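Local coordinates for ribose-phosphate pyrophosphokinase (PDB 5MP7) that catalyses the transfer of the pyrophosphoryl group of ATP to the 1-hydroxyl of ribose 5-phosphate, forming phosphoribosyl pyrophosphate (PRPP), at the interface of chains A and B. Residues are numbered along the deposited sequence; one frame, centred on the assembly and turned at random. Chains: chain A/B, Ribose-phosphate pyrophosphokinase.

Contact 1: the interface of chains A and B. Residues chain A 69, 262, 264-265; chain B 44-45.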
# COMPACT_ATOMS: atom_id res chain seq x y z
N ALA A 69 36.30 14.82 33.89
CA ALA A 69 35.23 14.89 32.89
C ALA A 69 34.78 13.49 32.48
O ALA A 69 35.64 12.62 32.32
CB ALA A 69 35.72 15.64 31.67
N VAL A 262 43.85 19.07 35.46
CA VAL A 262 42.56 18.84 34.80
C VAL A 262 42.89 18.67 33.34
O VAL A 262 42.38 17.79 32.68
CB VAL A 262 41.60 20.02 35.00
CG1 VAL A 262 40.27 19.76 34.33
CG2 VAL A 262 41.41 20.33 36.49
N SER A 264 42.34 19.96 30.31
CA SER A 264 41.34 19.83 29.27
C SER A 264 41.84 20.40 27.96
O SER A 264 42.73 21.24 27.96
CB SER A 264 40.10 20.63 29.67
OG SER A 264 39.76 20.49 31.03
N ASP A 265 41.21 19.97 26.86
CA ASP A 265 41.29 20.60 25.53
C ASP A 265 42.71 20.69 24.97
O ASP A 265 43.37 19.64 24.82
CB ASP A 265 40.40 21.89 25.42
CG ASP A 265 40.63 22.93 26.54
OD1 ASP A 265 39.97 22.91 27.58
OD2 ASP A 265 41.43 23.83 26.38
N ALA B 44 34.95 23.07 30.47
CA ALA B 44 35.49 21.90 29.75
C ALA B 44 35.53 20.68 30.66
O ALA B 44 35.32 19.54 30.24
CB ALA B 44 36.88 22.21 29.23
N ASN B 45 35.84 20.97 31.92
CA ASN B 45 35.65 20.08 33.06
C ASN B 45 34.33 19.25 33.08
O ASN B 45 34.33 18.08 33.45
CB ASN B 45 35.67 20.95 34.32
CG ASN B 45 36.03 20.17 35.55
OD1 ASN B 45 36.17 18.95 35.52
ND2 ASN B 45 36.24 20.89 36.64

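Contact 2: the interface of chains A and B. Residues chain A 76, 79, 122-123, 126-127; chain B 76, 79, 119, 122-123, 126.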
# COMPACT_ATOMS: atom_id res chain seq x y z
N MET A 76 27.41 11.98 41.22
CA MET A 76 26.23 11.12 41.51
C MET A 76 26.62 9.70 41.91
O MET A 76 26.03 9.17 42.80
CB MET A 76 25.29 11.03 40.33
CG MET A 76 24.53 12.33 40.08
SD MET A 76 23.55 12.96 41.45
CE MET A 76 22.71 11.47 42.01
N LEU A 79 27.61 9.90 45.57
CA LEU A 79 26.42 10.07 46.41
C LEU A 79 25.59 8.80 46.51
O LEU A 79 25.09 8.50 47.60
CB LEU A 79 25.51 11.19 45.90
CG LEU A 79 26.11 12.58 45.90
CD1 LEU A 79 25.23 13.52 45.12
CD2 LEU A 79 26.32 13.08 47.31
N ASP A 122 26.51 20.03 51.09
CA ASP A 122 25.19 19.73 51.62
C ASP A 122 24.64 18.42 51.08
O ASP A 122 24.02 17.66 51.82
CB ASP A 122 24.19 20.81 51.28
CG ASP A 122 24.48 22.15 51.99
OD1 ASP A 122 25.16 22.13 53.05
OD2 ASP A 122 24.00 23.23 51.50
N LEU A 123 24.85 18.17 49.79
CA LEU A 123 24.45 16.92 49.20
C LEU A 123 25.21 15.72 49.79
O LEU A 123 24.62 14.70 50.04
CB LEU A 123 24.66 16.96 47.69
CG LEU A 123 23.99 18.03 46.86
CD1 LEU A 123 24.27 17.75 45.41
CD2 LEU A 123 22.50 18.16 47.11
N THR A 126 23.62 15.12 53.23
CA THR A 126 22.34 14.51 53.07
C THR A 126 22.44 13.01 52.65
O THR A 126 21.65 12.18 53.11
CB THR A 126 21.57 15.26 51.99
OG1 THR A 126 21.41 16.63 52.38
CG2 THR A 126 20.20 14.67 51.75
N ALA A 127 23.38 12.67 51.77
CA ALA A 127 23.60 11.29 51.37
C ALA A 127 24.01 10.39 52.53
O ALA A 127 23.79 9.19 52.48
CB ALA A 127 24.63 11.22 50.27
N MET B 76 22.06 17.51 38.09
CA MET B 76 22.87 18.53 38.73
C MET B 76 22.47 19.92 38.26
O MET B 76 22.50 20.83 39.06
CB MET B 76 24.36 18.33 38.48
CG MET B 76 24.94 17.15 39.22
SD MET B 76 24.74 17.18 41.01
CE MET B 76 25.26 18.87 41.37
N LEU B 79 19.45 20.93 40.27
CA LEU B 79 19.84 21.22 41.65
C LEU B 79 20.57 22.55 41.78
O LEU B 79 20.32 23.29 42.74
CB LEU B 79 20.72 20.13 42.25
CG LEU B 79 20.05 18.78 42.37
CD1 LEU B 79 21.11 17.75 42.73
CD2 LEU B 79 18.97 18.76 43.40
N LEU B 119 16.96 9.15 47.37
CA LEU B 119 18.07 10.08 47.43
C LEU B 119 17.77 11.29 46.59
O LEU B 119 18.10 12.38 46.97
CB LEU B 119 19.38 9.40 46.97
CG LEU B 119 20.65 10.27 46.89
CD1 LEU B 119 21.10 10.75 48.28
CD2 LEU B 119 21.75 9.48 46.19
N ASP B 122 15.55 13.69 48.46
CA ASP B 122 16.31 14.35 49.52
C ASP B 122 17.24 15.43 49.01
O ASP B 122 17.37 16.48 49.64
CB ASP B 122 17.18 13.35 50.29
CG ASP B 122 16.37 12.34 51.10
OD1 ASP B 122 15.16 12.63 51.40
OD2 ASP B 122 16.91 11.22 51.42
N LEU B 123 17.92 15.17 47.89
CA LEU B 123 18.77 16.15 47.28
C LEU B 123 17.97 17.37 46.79
O LEU B 123 18.42 18.49 46.95
CB LEU B 123 19.53 15.56 46.12
CG LEU B 123 20.43 14.36 46.37
CD1 LEU B 123 21.18 14.06 45.06
CD2 LEU B 123 21.39 14.50 47.52
N THR B 126 17.13 19.39 49.93
CA THR B 126 18.31 20.09 50.41
C THR B 126 18.69 21.27 49.53
O THR B 126 19.10 22.31 50.04
CB THR B 126 19.48 19.10 50.43
OG1 THR B 126 19.17 17.99 51.29
CG2 THR B 126 20.77 19.73 50.91

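Contact 1: the interface of chains A and B
The methyl group of B:Ala44 points across the interface at the carboxylate oxygen A:Asp265 OD1, with A:Ser264 CB beside it. B:Ala44 and B:Asn45 form part of the turn between strands 38-42 and 48-52, the hairpin that in class I PRPP synthetases reaches toward the ATP site of a neighbouring subunit; B:Asn45 belongs to a predicted ATP-binding set with B:Gly46 and B:Glu47. Some 131 Å² is hidden in this patch in all, and B:Ala44 contributes the largest share. B:Ala44 CB lies 3.6 Å from A:Ser264 CB, methyl against methylene, and the hydroxyl A:Ser264 OG stands alongside the same methyl at 3.8 Å. That hydroxyl is anti to its own carbonyl carbon (chi1 -42°), which turns it along the B backbone toward B:Asn45 N, though at 4.1 Å from A:Ser264 OG this amide nitrogen is too far for a bond. The carboxylate of A:Asp265 meets the methyl tip-on through one oxygen: OD1 is 3.6 Å from B:Ala44 CB. Its CG stands between backbone N and carbonyl carbon (chi1 52°), bringing OD1 round to the B chain, while the backbone at A:Asp265 has a positive phi just ahead of helix 267-273. From a direction roughly at right angles to A:Ser264, seen from B:Asn45, comes A:Ala69, in the loop leading into helix 71-87. Its methyl carbon CB touches the main-chain carbonyl B:Asn45 O at 3.3 Å, approaching obliquely rather than end-on. The B:Asn45 side chain has CG anti to the backbone N (chi1 -157°), and its amide oxygen OD1 folds back beside its own main-chain B:Asn45 O, 2.9 Å from it. No hydrogen bond or salt bridge spans this patch. A:Val262 CG1, anti to the backbone N, stands over the flat face of the B:Asn45 amide, 4.4 Å from B:Asn45 OD1, a loose contact.

Contact 2: the interface of chains A and B
With OG1 anti to the carbonyl carbon in both copies (chi1 -60°), A:Thr126 and B:Thr126 turn their hydroxyls toward each other across the two-fold axis, and OG1 meets OG1 in a hydrogen bond of 2.8 Å. The two side chains slide past one another in opposite directions. Each hydroxyl also reaches back to the carbonyl one turn earlier in its own helix 116-127, as A:Thr126 OG1 does to A:Asp122 O at 2.9 Å, with the donor tilted 34° from the carbonyl plane. Two hydroxyl protons cannot fill all three contacts at once: when A:Thr126 OG1 donates across the axis, B:Thr126 OG1 can still donate to B:Asp122 O, and the direction of the central bond may alternate. The methyls, anti to the backbone N, reach across to the other chain and flank the hydroxyl pair: A:Thr126 CG2 packs on B:Asp122 CB at 3.6 Å, beside the carboxylate-bearing chain rather than on its charged tip. One turn back, the symmetry-related leucines cross at about a right angle, A:Leu123 CD2 against B:Leu123 CD2 at 3.8 Å. The other branch of B:Leu123, CD1, meets A:Leu79 CD1 of helix 71-87 at 4.1 Å, and A:Met76 brings its methyl CE to the same branch at longer range. B:Leu119, with CG anti to the backbone N (chi1 177°), spreads its branches over two helices of chain A: CD1 faces A:Ala127 CA at 4.0 Å, CD2 the carbonyl A:Leu79 O. This apolar helix-helix seam, with its hydroxyl pair at the axis, joins two subunits of the homohexamer.

Contact 1 and contact 2 belong to one two-fold interface, their centres about 24 Å apart. Helix 71-87 connects them: A:Ala69 of contact 1 lies just before its start, and A:Met76 and A:Leu79 of contact 2 stand on it. Contact 2 lies across the symmetry axis, whereas contact 1 is off-axis and must have a twin with the chains exchanged. Contact 1 is also nearer catalysis, about 19 Å from the predicted active-site A:Lys202 against about 34 Å for contact 2. The helix seam may thus hold the pair together, while the hairpin turn may link subunit pairing to nucleotide binding.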